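Long-range contacts in GCN5-related N-acetyltransferase (PDB 4MY0), which probably transfers an acetyl group from acetyl-CoA to amino groups, perhaps those of aminoglycosides, as a member of the GCN5-related N-acetyltransferase family: residues 296-307 / 318-329; 43-54 / 64-72. All blocks are in the same frame, centred on the assembly; numbering follows the deposited sequence.

How the interactions relate
Two antiparallel hairpins in different domains illustrate how one pairing scheme can be finished in different ways. Interaction 2 comes first along the chain: it lies in the N-terminal acetyltransferase region, where strand 53-58 turns back into strand 61-75 and helix 34-49 leads into the pair. Interaction 1 follows in series, in the sterol carrier protein region, and joins strands 302-309 and 318-325 of a separate five-stranded mixed sheet. Their centres are about 34 Å apart and the nearest atoms about 15 Å; the two share neither strand nor helix. Interaction 2 borders the acetyl-CoA site, whereas interaction 1 lies away from the annotated sites.

Interaction 1. Residues 296-307 / 318-329; sequences FAPGAAAEVDLL and GRWHLSVADGTG
F296 and V324 form the dense apolar end of this hairpin contact. The valine sets CG2 over one face of the phenyl ring, 4.2 Å from the F296 ring centroid and 20° off the ring normal, a CH-pi contact; its other branch, V324 CG1, meets F296 CB at 3.9 Å. With CG anti to the carbonyl carbon (chi1 -73°), the F296 ring also comes close to the backbone of G329, where F296 CE2 lies 3.5 Å from G329 CA. A302, V304, L306, W320, L322 and V324 share this face of the pair, and helices 287-293 and 371-380 cover much of it.

The other face is more open and is knitted together by polar groups. H321 stands between two acids: its NE2 gives a 2.6 Å hydrogen bond to E303 OE2, and its ND1 one of 2.9 Å to D305 OD1. The E303 carboxylate lies nearly coplanar with the imidazole, whereas that of D305 is turned 71° from it. Two carboxylate oxygens facing both ring nitrogens probably favour the doubly protonated, cationic imidazole, and the two bonds fix the ring's rotation. E303 OE1 also accepts a hydrogen bond from S323 OG at 3.1 Å, while D305 OD2 takes R319 NE at 2.7 Å in a salt bridge; R336 and S334 are further partners of the D305 carboxylate.

Between the faces, six backbone hydrogen bonds tie A302 to V324, V304 to L322 and L306 to W320. Strands 302-309 and 318-325 form an antiparallel beta hairpin with one face buried beneath helices, which a type I' turn at A325 to T328 extends to strand 328-333 in the mixed sheet of the sterol carrier protein domain.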
loop_
_atom_site.group_PDB
_atom_site.type_symbol
_atom_site.label_atom_id
_atom_site.label_comp_id
_atom_site.label_asym_id
_atom_site.label_seq_id
_atom_site.Cartn_x
_atom_site.Cartn_y
_atom_site.Cartn_z
ATOM N N PHE C 296 32.665 -18.655 -29.715
ATOM C CA PHE C 296 33.446 -17.450 -29.439
ATOM C C PHE C 296 33.144 -16.381 -30.479
ATOM O O PHE C 296 32.767 -16.703 -31.601
ATOM C CB PHE C 296 34.947 -17.759 -29.410
ATOM C CG PHE C 296 35.379 -18.504 -28.180
ATOM C CD1 PHE C 296 35.781 -17.814 -27.045
ATOM C CD2 PHE C 296 35.358 -19.893 -28.145
ATOM C CE1 PHE C 296 36.158 -18.494 -25.898
ATOM C CE2 PHE C 296 35.739 -20.580 -26.994
ATOM C CZ PHE C 296 36.141 -19.883 -25.879
ATOM N N ALA C 297 33.322 -15.119 -30.098
ATOM C CA ALA C 297 32.980 -13.980 -30.948
ATOM C C ALA C 297 33.619 -14.036 -32.337
ATOM O O ALA C 297 34.817 -14.262 -32.466
ATOM C CB ALA C 297 33.346 -12.672 -30.249
ATOM N N PRO C 298 32.807 -13.817 -33.383
ATOM C CA PRO C 298 33.272 -13.776 -34.774
ATOM C C PRO C 298 34.453 -12.825 -34.917
ATOM O O PRO C 298 34.404 -11.715 -34.389
ATOM C CB PRO C 298 32.064 -13.206 -35.530
ATOM C CG PRO C 298 30.888 -13.523 -34.677
ATOM C CD PRO C 298 31.380 -13.471 -33.260
ATOM N N GLY C 299 35.507 -13.259 -35.595
ATOM C CA GLY C 299 36.652 -12.398 -35.833
ATOM C C GLY C 299 37.616 -12.283 -34.665
ATOM O O GLY C 299 38.762 -11.864 -34.842
ATOM N N ALA C 300 37.159 -12.654 -33.474
ATOM C CA ALA C 300 38.012 -12.619 -32.287
ATOM C C ALA C 300 39.177 -13.597 -32.390
ATOM O O ALA C 300 39.014 -14.744 -32.805
ATOM C CB ALA C 300 37.199 -12.895 -31.027
ATOM N N ALA C 301 40.361 -13.125 -32.019
ATOM C CA ALA C 301 41.545 -13.970 -31.958
ATOM C C ALA C 301 42.298 -13.695 -30.656
ATOM O O ALA C 301 42.429 -12.538 -30.238
ATOM C CB ALA C 301 42.436 -13.717 -33.149
ATOM N N ALA C 302 42.784 -14.754 -30.012
ATOM C CA ALA C 302 43.474 -14.606 -28.736
ATOM C C ALA C 302 44.370 -15.789 -28.425
ATOM O O ALA C 302 43.951 -16.941 -28.535
ATOM C CB ALA C 302 42.469 -14.408 -27.615
ATOM N N GLU C 303 45.603 -15.492 -28.033
ATOM C CA GLU C 303 46.524 -16.490 -27.500
ATOM C C GLU C 303 46.993 -15.952 -26.159
ATOM O O GLU C 303 47.752 -14.984 -26.112
ATOM C CB GLU C 303 47.727 -16.669 -28.422
ATOM C CG GLU C 303 47.378 -16.981 -29.873
ATOM C CD GLU C 303 46.894 -18.407 -30.083
ATOM O OE1 GLU C 303 46.387 -18.707 -31.185
ATOM O OE2 GLU C 303 47.025 -19.232 -29.155
ATOM N N VAL C 304 46.538 -16.567 -25.071
ATOM C CA VAL C 304 46.747 -16.031 -23.732
ATOM C C VAL C 304 46.873 -17.169 -22.739
ATOM O O VAL C 304 46.095 -18.123 -22.792
ATOM C CB VAL C 304 45.525 -15.185 -23.273
ATOM C CG1 VAL C 304 45.704 -14.722 -21.844
ATOM C CG2 VAL C 304 45.313 -13.989 -24.179
ATOM N N ASP C 305 47.826 -17.066 -21.819
ATOM C CA ASP C 305 47.902 -18.039 -20.726
ATOM C C ASP C 305 46.983 -17.673 -19.552
ATOM O O ASP C 305 46.748 -16.494 -19.273
ATOM C CB ASP C 305 49.352 -18.214 -20.252
ATOM C CG ASP C 305 50.140 -19.218 -21.107
ATOM O OD1 ASP C 305 49.686 -19.554 -22.227
ATOM O OD2 ASP C 305 51.222 -19.667 -20.657
ATOM N N LEU C 306 46.456 -18.697 -18.882
ATOM C CA LEU C 306 45.662 -18.527 -17.672
ATOM C C LEU C 306 46.240 -19.434 -16.596
ATOM O O LEU C 306 46.540 -20.603 -16.863
ATOM C CB LEU C 306 44.215 -18.944 -17.919
ATOM C CG LEU C 306 43.488 -18.246 -19.057
ATOM C CD1 LEU C 306 42.067 -18.773 -19.169
ATOM C CD2 LEU C 306 43.499 -16.733 -18.831
ATOM N N LEU C 307 46.396 -18.903 -15.389
ATOM C CA LEU C 307 46.786 -19.727 -14.250
ATOM C C LEU C 307 45.547 -19.944 -13.387
ATOM O O LEU C 307 45.026 -19.005 -12.788
ATOM C CB LEU C 307 47.914 -19.076 -13.440
ATOM C CG LEU C 307 48.360 -19.876 -12.215
ATOM C CD1 LEU C 307 48.821 -21.280 -12.629
ATOM C CD2 LEU C 307 49.448 -19.152 -11.448
ATOM N N GLY C 318 46.154 -25.284 -12.494
ATOM C CA GLY C 318 47.449 -25.209 -13.165
ATOM C C GLY C 318 47.447 -24.185 -14.280
ATOM O O GLY C 318 46.488 -23.402 -14.428
ATOM N N ARG C 319 48.519 -24.183 -15.070
ATOM C CA ARG C 319 48.666 -23.201 -16.133
ATOM C C ARG C 319 48.210 -23.742 -17.481
ATOM O O ARG C 319 48.653 -24.798 -17.936
ATOM C CB ARG C 319 50.105 -22.705 -16.232
ATOM C CG ARG C 319 50.248 -21.560 -17.208
ATOM C CD ARG C 319 51.604 -20.931 -17.081
ATOM N NE ARG C 319 51.791 -19.810 -17.993
ATOM C CZ ARG C 319 52.455 -18.711 -17.661
ATOM N NH1 ARG C 319 52.961 -18.599 -16.439
ATOM N NH2 ARG C 319 52.609 -17.726 -18.538
ATOM N N TRP C 320 47.338 -22.982 -18.121
ATOM C CA TRP C 320 46.742 -23.372 -19.378
ATOM C C TRP C 320 46.978 -22.297 -20.429
ATOM O O TRP C 320 47.152 -21.123 -20.105
ATOM C CB TRP C 320 45.239 -23.553 -19.177
ATOM C CG TRP C 320 44.877 -24.637 -18.211
ATOM C CD1 TRP C 320 44.676 -24.506 -16.864
ATOM C CD2 TRP C 320 44.644 -26.016 -18.519
ATOM N NE1 TRP C 320 44.346 -25.722 -16.319
ATOM C CE2 TRP C 320 44.319 -26.666 -17.314
ATOM C CE3 TRP C 320 44.687 -26.768 -19.699
ATOM C CZ2 TRP C 320 44.033 -28.037 -17.256
ATOM C CZ3 TRP C 320 44.412 -28.131 -19.640
ATOM C CH2 TRP C 320 44.088 -28.751 -18.430
ATOM N N HIS C 321 47.001 -22.708 -21.688
ATOM C CA HIS C 321 47.036 -21.768 -22.794
ATOM C C HIS C 321 45.679 -21.759 -23.498
ATOM O O HIS C 321 45.141 -22.813 -23.863
ATOM C CB HIS C 321 48.140 -22.131 -23.784
ATOM C CG HIS C 321 48.162 -21.246 -24.989
ATOM N ND1 HIS C 321 48.614 -19.944 -24.947
ATOM C CD2 HIS C 321 47.750 -21.461 -26.260
ATOM C CE1 HIS C 321 48.493 -19.398 -26.143
ATOM N NE2 HIS C 321 47.971 -20.299 -26.958
ATOM N N LEU C 322 45.105 -20.571 -23.653
ATOM C CA LEU C 322 43.843 -20.426 -24.370
ATOM C C LEU C 322 44.095 -19.946 -25.803
ATOM O O LEU C 322 44.714 -18.898 -26.024
ATOM C CB LEU C 322 42.912 -19.461 -23.634
ATOM C CG LEU C 322 41.576 -19.142 -24.320
ATOM C CD1 LEU C 322 40.636 -20.342 -24.296
ATOM C CD2 LEU C 322 40.922 -17.932 -23.670
ATOM N N SER C 323 43.622 -20.727 -26.771
ATOM C CA SER C 323 43.742 -20.379 -28.185
ATOM C C SER C 323 42.340 -20.143 -28.733
ATOM O O SER C 323 41.480 -21.033 -28.660
ATOM C CB SER C 323 44.416 -21.519 -28.954
ATOM O OG SER C 323 44.750 -21.129 -30.276
ATOM N N VAL C 324 42.096 -18.938 -29.245
ATOM C CA VAL C 324 40.801 -18.608 -29.834
ATOM C C VAL C 324 40.980 -18.077 -31.242
ATOM O O VAL C 324 41.736 -17.131 -31.458
ATOM C CB VAL C 324 40.054 -17.554 -29.030
ATOM C CG1 VAL C 324 38.769 -17.178 -29.752
ATOM C CG2 VAL C 324 39.748 -18.067 -27.617
ATOM N N ALA C 325 40.291 -18.690 -32.201
ATOM C CA ALA C 325 40.330 -18.236 -33.594
ATOM C C ALA C 325 39.121 -18.777 -34.341
ATOM O O ALA C 325 38.726 -19.930 -34.131
ATOM C CB ALA C 325 41.609 -18.689 -34.273
ATOM N N ASP C 326 38.527 -17.935 -35.189
ATOM C CA ASP C 326 37.452 -18.361 -36.084
ATOM C C ASP C 326 36.262 -18.970 -35.341
ATOM O O ASP C 326 35.672 -19.958 -35.786
ATOM C CB ASP C 326 37.990 -19.338 -37.138
ATOM C CG ASP C 326 39.120 -18.740 -37.963
ATOM O OD1 ASP C 326 40.111 -19.453 -38.243
ATOM O OD2 ASP C 326 39.016 -17.550 -38.332
ATOM N N GLY C 327 35.939 -18.385 -34.196
ATOM C CA GLY C 327 34.742 -18.738 -33.456
ATOM C C GLY C 327 34.878 -19.929 -32.529
ATOM O O GLY C 327 33.934 -20.266 -31.818
ATOM N N THR C 328 36.048 -20.562 -32.537
ATOM C CA THR C 328 36.287 -21.778 -31.762
ATOM C C THR C 328 37.451 -21.590 -30.772
ATOM O O THR C 328 38.402 -20.853 -31.058
ATOM C CB THR C 328 36.541 -22.975 -32.726
ATOM O OG1 THR C 328 35.283 -23.515 -33.160
ATOM C CG2 THR C 328 37.352 -24.077 -32.073
ATOM N N GLY C 329 37.373 -22.227 -29.605
ATOM C CA GLY C 329 38.415 -22.094 -28.600
ATOM C C GLY C 329 38.984 -23.421 -28.124
ATOM O O GLY C 329 38.294 -24.443 -28.129
#

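Interaction 2. Residues 43-54 / 64-72; sequences DAVEFVHDGRFL and AAARIWDFQ
The carbonyl oxygen of I68 is gripped by the side chain of R52: NE donates to I68 O at 2.8 Å and 163°, almost straight onto the C=O, while NH2 adds a weak bond. Bent at chi3, the arginine curls back so that its guanidinium edge faces this oxygen and two acids of its own segment. R52 NH2 reaches E46 OE1 at 3.1 Å, and R52 NH1 holds D50 OD2 at 2.9 Å. The D70 carboxylate instead stacks over the guanidinium face, the two planes 30° apart; D70 OD1 lies 2.9 Å from R52 NH2, a salt bridge by charge alone since no N-H points at it.

Beside this network F47 drives its CZ edge into the face of W69, the centroids of the F47 ring and of the W69 six-membered ring 4.8 Å apart and the planes at 81°, a T-shaped stack. In the modelled conformer, one of two, R67 CD lies over an F47 face, and R67 CB covers the F53 ring. Strand pairing accompanies these contacts through bonds linking L54 with A66 and I68 N with R52 O. G51 has positive phi and closes helix 34-49 in a Schellman motif, turning the chain into strand 53-58.

On the strand, A64 and A66 have side chains about 4 Å from those of V90 and V88, respectively, which bind acetyl-CoA. One buried arginine joins the helix end to the strand beside the cofactor site, and its positive charge would probably offset the repulsion of D70 with E46 and D50.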
loop_
_atom_site.group_PDB
_atom_site.type_symbol
_atom_site.label_atom_id
_atom_site.label_comp_id
_atom_site.label_asym_id
_atom_site.label_seq_id
_atom_site.Cartn_x
_atom_site.Cartn_y
_atom_site.Cartn_z
ATOM N N ASP C 43 7.895 -35.740 -10.631
ATOM C CA ASP C 43 9.106 -35.118 -11.156
ATOM C C ASP C 43 10.367 -35.657 -10.470
ATOM O O ASP C 43 11.392 -35.882 -11.117
ATOM C CB ASP C 43 9.041 -33.592 -11.018
ATOM C CG ASP C 43 8.418 -32.919 -12.234
ATOM O OD1 ASP C 43 9.172 -32.604 -13.185
ATOM O OD2 ASP C 43 7.181 -32.708 -12.238
ATOM N N ALA C 44 10.282 -35.876 -9.160
ATOM C CA ALA C 44 11.445 -36.318 -8.382
ATOM C C ALA C 44 11.933 -37.717 -8.805
ATOM O O ALA C 44 13.134 -37.980 -8.839
ATOM C CB ALA C 44 11.123 -36.283 -6.888
ATOM N N VAL C 45 10.993 -38.603 -9.123
ATOM C CA VAL C 45 11.318 -39.981 -9.520
ATOM C C VAL C 45 12.274 -40.034 -10.724
ATOM O O VAL C 45 13.244 -40.802 -10.718
ATOM C CB VAL C 45 10.039 -40.810 -9.775
ATOM C CG1 VAL C 45 10.357 -42.121 -10.486
ATOM C CG2 VAL C 45 9.320 -41.086 -8.459
ATOM N N GLU C 46 11.998 -39.203 -11.733
ATOM C CA GLU C 46 12.869 -39.033 -12.894
ATOM C C GLU C 46 14.310 -38.768 -12.442
ATOM O O GLU C 46 15.243 -39.436 -12.892
ATOM C CB GLU C 46 12.337 -37.889 -13.777
ATOM C CG GLU C 46 13.381 -37.158 -14.645
ATOM C CD GLU C 46 13.247 -35.618 -14.612
ATOM O OE1 GLU C 46 14.180 -34.923 -15.094
ATOM O OE2 GLU C 46 12.218 -35.107 -14.104
ATOM N N PHE C 47 14.481 -37.809 -11.534
ATOM C CA PHE C 47 15.800 -37.478 -11.007
ATOM C C PHE C 47 16.441 -38.668 -10.289
ATOM O O PHE C 47 17.640 -38.921 -10.443
ATOM C CB PHE C 47 15.697 -36.304 -10.033
ATOM C CG PHE C 47 15.451 -34.968 -10.697
ATOM C CD1 PHE C 47 16.516 -34.161 -11.083
ATOM C CD2 PHE C 47 14.155 -34.507 -10.906
ATOM C CE1 PHE C 47 16.290 -32.910 -11.685
ATOM C CE2 PHE C 47 13.924 -33.268 -11.508
ATOM C CZ PHE C 47 14.995 -32.466 -11.893
ATOM N N VAL C 48 15.641 -39.382 -9.498
ATOM C CA VAL C 48 16.123 -40.532 -8.730
ATOM C C VAL C 48 16.669 -41.611 -9.665
ATOM O O VAL C 48 17.752 -42.163 -9.446
ATOM C CB VAL C 48 14.997 -41.117 -7.836
ATOM C CG1 VAL C 48 15.242 -42.589 -7.503
ATOM C CG2 VAL C 48 14.840 -40.288 -6.562
ATOM N N HIS C 49 15.925 -41.884 -10.727
ATOM C CA HIS C 49 16.288 -42.968 -11.621
ATOM C C HIS C 49 17.482 -42.651 -12.519
ATOM O O HIS C 49 18.134 -43.564 -13.011
ATOM C CB HIS C 49 15.072 -43.431 -12.427
ATOM C CG HIS C 49 14.053 -44.151 -11.600
ATOM N ND1 HIS C 49 14.392 -44.907 -10.497
ATOM C CD2 HIS C 49 12.706 -44.222 -11.703
ATOM C CE1 HIS C 49 13.299 -45.418 -9.961
ATOM N NE2 HIS C 49 12.262 -45.016 -10.673
ATOM N N ASP C 50 17.791 -41.373 -12.710
ATOM C CA ASP C 50 18.923 -41.017 -13.564
ATOM C C ASP C 50 20.171 -40.652 -12.749
ATOM O O ASP C 50 21.161 -40.174 -13.303
ATOM C CB ASP C 50 18.547 -39.890 -14.539
ATOM C CG ASP C 50 19.492 -39.805 -15.748
ATOM O OD1 ASP C 50 20.068 -40.850 -16.147
ATOM O OD2 ASP C 50 19.651 -38.690 -16.303
ATOM N N GLY C 51 20.133 -40.890 -11.438
ATOM C CA GLY C 51 21.283 -40.634 -10.584
ATOM C C GLY C 51 21.536 -39.146 -10.399
ATOM O O GLY C 51 22.676 -38.707 -10.207
ATOM N N ARG C 52 20.465 -38.364 -10.447
ATOM C CA ARG C 52 20.591 -36.917 -10.327
ATOM C C ARG C 52 19.840 -36.348 -9.116
ATOM O O ARG C 52 19.403 -35.183 -9.117
ATOM C CB ARG C 52 20.158 -36.242 -11.640
ATOM C CG ARG C 52 21.118 -36.488 -12.825
ATOM C CD ARG C 52 20.425 -36.346 -14.184
ATOM N NE ARG C 52 19.355 -35.367 -14.118
ATOM C CZ ARG C 52 18.152 -35.521 -14.656
ATOM N NH1 ARG C 52 17.855 -36.614 -15.338
ATOM N NH2 ARG C 52 17.247 -34.564 -14.516
ATOM N N PHE C 53 19.715 -37.162 -8.070
ATOM C CA PHE C 53 19.110 -36.712 -6.811
ATOM C C PHE C 53 20.013 -37.132 -5.643
ATOM O O PHE C 53 20.053 -38.317 -5.262
ATOM C CB PHE C 53 17.712 -37.326 -6.639
ATOM C CG PHE C 53 16.746 -36.449 -5.886
ATOM C CD1 PHE C 53 15.413 -36.391 -6.260
ATOM C CD2 PHE C 53 17.171 -35.681 -4.801
ATOM C CE1 PHE C 53 14.508 -35.573 -5.575
ATOM C CE2 PHE C 53 16.279 -34.862 -4.109
ATOM C CZ PHE C 53 14.940 -34.801 -4.503
ATOM N N LEU C 54 20.739 -36.173 -5.082
ATOM C CA LEU C 54 21.683 -36.473 -4.011
ATOM C C LEU C 54 21.149 -36.040 -2.652
ATOM O O LEU C 54 20.324 -35.127 -2.557
ATOM C CB LEU C 54 23.033 -35.812 -4.280
ATOM C CG LEU C 54 23.781 -36.431 -5.468
ATOM C CD1 LEU C 54 24.941 -35.585 -5.833
ATOM C CD2 LEU C 54 24.264 -37.817 -5.121
ATOM N N ALA C 64 19.505 -33.647 4.363
ATOM C CA ALA C 64 19.754 -32.660 3.301
ATOM C C ALA C 64 19.543 -33.280 1.922
ATOM O O ALA C 64 19.643 -34.504 1.756
ATOM C CB ALA C 64 21.173 -32.082 3.418
ATOM N N ALA C 65 19.240 -32.456 0.927
ATOM C CA ALA C 65 18.997 -32.996 -0.417
ATOM C C ALA C 65 19.176 -31.928 -1.487
ATOM O O ALA C 65 19.014 -30.745 -1.217
ATOM C CB ALA C 65 17.585 -33.618 -0.505
ATOM N N ALA C 66 19.519 -32.359 -2.697
ATOM C CA ALA C 66 19.677 -31.458 -3.834
ATOM C C ALA C 66 19.515 -32.276 -5.088
ATOM O O ALA C 66 19.818 -33.480 -5.098
ATOM C CB ALA C 66 21.045 -30.799 -3.823
ATOM N N ARG C 67 19.024 -31.654 -6.151
ATOM C CA ARG C 67 18.899 -32.375 -7.411
ATOM C C ARG C 67 19.580 -31.649 -8.568
ATOM O O ARG C 67 19.878 -30.450 -8.492
ATOM C CB ARG C 67 17.432 -32.711 -7.725
ATOM C CG ARG C 67 16.537 -31.515 -7.921
ATOM C CD ARG C 67 15.058 -31.879 -7.742
ATOM N NE ARG C 67 14.351 -30.802 -7.053
ATOM C CZ ARG C 67 13.662 -29.839 -7.660
ATOM N NH1 ARG C 67 13.072 -28.904 -6.932
ATOM N NH2 ARG C 67 13.557 -29.806 -8.988
ATOM N N ILE C 68 19.835 -32.399 -9.632
ATOM C CA ILE C 68 20.561 -31.894 -10.781
ATOM C C ILE C 68 19.712 -31.998 -12.046
ATOM O O ILE C 68 19.407 -33.098 -12.487
ATOM C CB ILE C 68 21.836 -32.732 -10.990
ATOM C CG1 ILE C 68 22.682 -32.727 -9.721
ATOM C CG2 ILE C 68 22.661 -32.214 -12.177
ATOM C CD1 ILE C 68 23.889 -33.627 -9.822
ATOM N N TRP C 69 19.343 -30.857 -12.633
ATOM C CA TRP C 69 18.701 -30.866 -13.950
ATOM C C TRP C 69 19.735 -31.153 -15.025
ATOM O O TRP C 69 20.832 -30.571 -15.002
ATOM C CB TRP C 69 18.071 -29.502 -14.260
ATOM C CG TRP C 69 16.797 -29.208 -13.540
ATOM C CD1 TRP C 69 16.648 -28.448 -12.416
ATOM C CD2 TRP C 69 15.484 -29.637 -13.914
ATOM N NE1 TRP C 69 15.324 -28.395 -12.058
ATOM C CE2 TRP C 69 14.588 -29.115 -12.964
ATOM C CE3 TRP C 69 14.982 -30.419 -14.959
ATOM C CZ2 TRP C 69 13.213 -29.349 -13.029
ATOM C CZ3 TRP C 69 13.623 -30.656 -15.021
ATOM C CH2 TRP C 69 12.752 -30.120 -14.069
ATOM N N ASP C 70 19.388 -32.024 -15.972
ATOM C CA ASP C 70 20.240 -32.300 -17.128
ATOM C C ASP C 70 19.957 -31.287 -18.239
ATOM O O ASP C 70 19.271 -31.591 -19.217
ATOM C CB ASP C 70 20.013 -33.733 -17.637
ATOM C CG ASP C 70 18.542 -34.046 -17.865
ATOM O OD1 ASP C 70 17.687 -33.457 -17.161
ATOM O OD2 ASP C 70 18.243 -34.877 -18.754
ATOM N N PHE C 71 20.471 -30.071 -18.079
ATOM C CA PHE C 71 20.222 -29.012 -19.059
ATOM C C PHE C 71 21.295 -29.002 -20.125
ATOM O O PHE C 71 22.295 -29.705 -20.013
ATOM C CB PHE C 71 20.291 -27.642 -18.392
ATOM C CG PHE C 71 19.116 -27.307 -17.516
ATOM C CD1 PHE C 71 17.818 -27.594 -17.914
ATOM C CD2 PHE C 71 19.322 -26.658 -16.302
ATOM C CE1 PHE C 71 16.735 -27.252 -17.101
ATOM C CE2 PHE C 71 18.251 -26.309 -15.482
ATOM C CZ PHE C 71 16.953 -26.616 -15.880
ATOM N N GLN C 72 21.082 -28.182 -21.153
ATOM C CA GLN C 72 22.183 -27.633 -21.931
ATOM C C GLN C 72 22.057 -26.128 -21.761
ATOM O O GLN C 72 20.988 -25.634 -21.373
ATOM C CB GLN C 72 22.104 -28.033 -23.411
ATOM C CG GLN C 72 21.989 -29.537 -23.635
ATOM C CD GLN C 72 22.492 -29.963 -24.993
ATOM O OE1 GLN C 72 23.685 -29.867 -25.279
ATOM N NE2 GLN C 72 21.590 -30.444 -25.840
#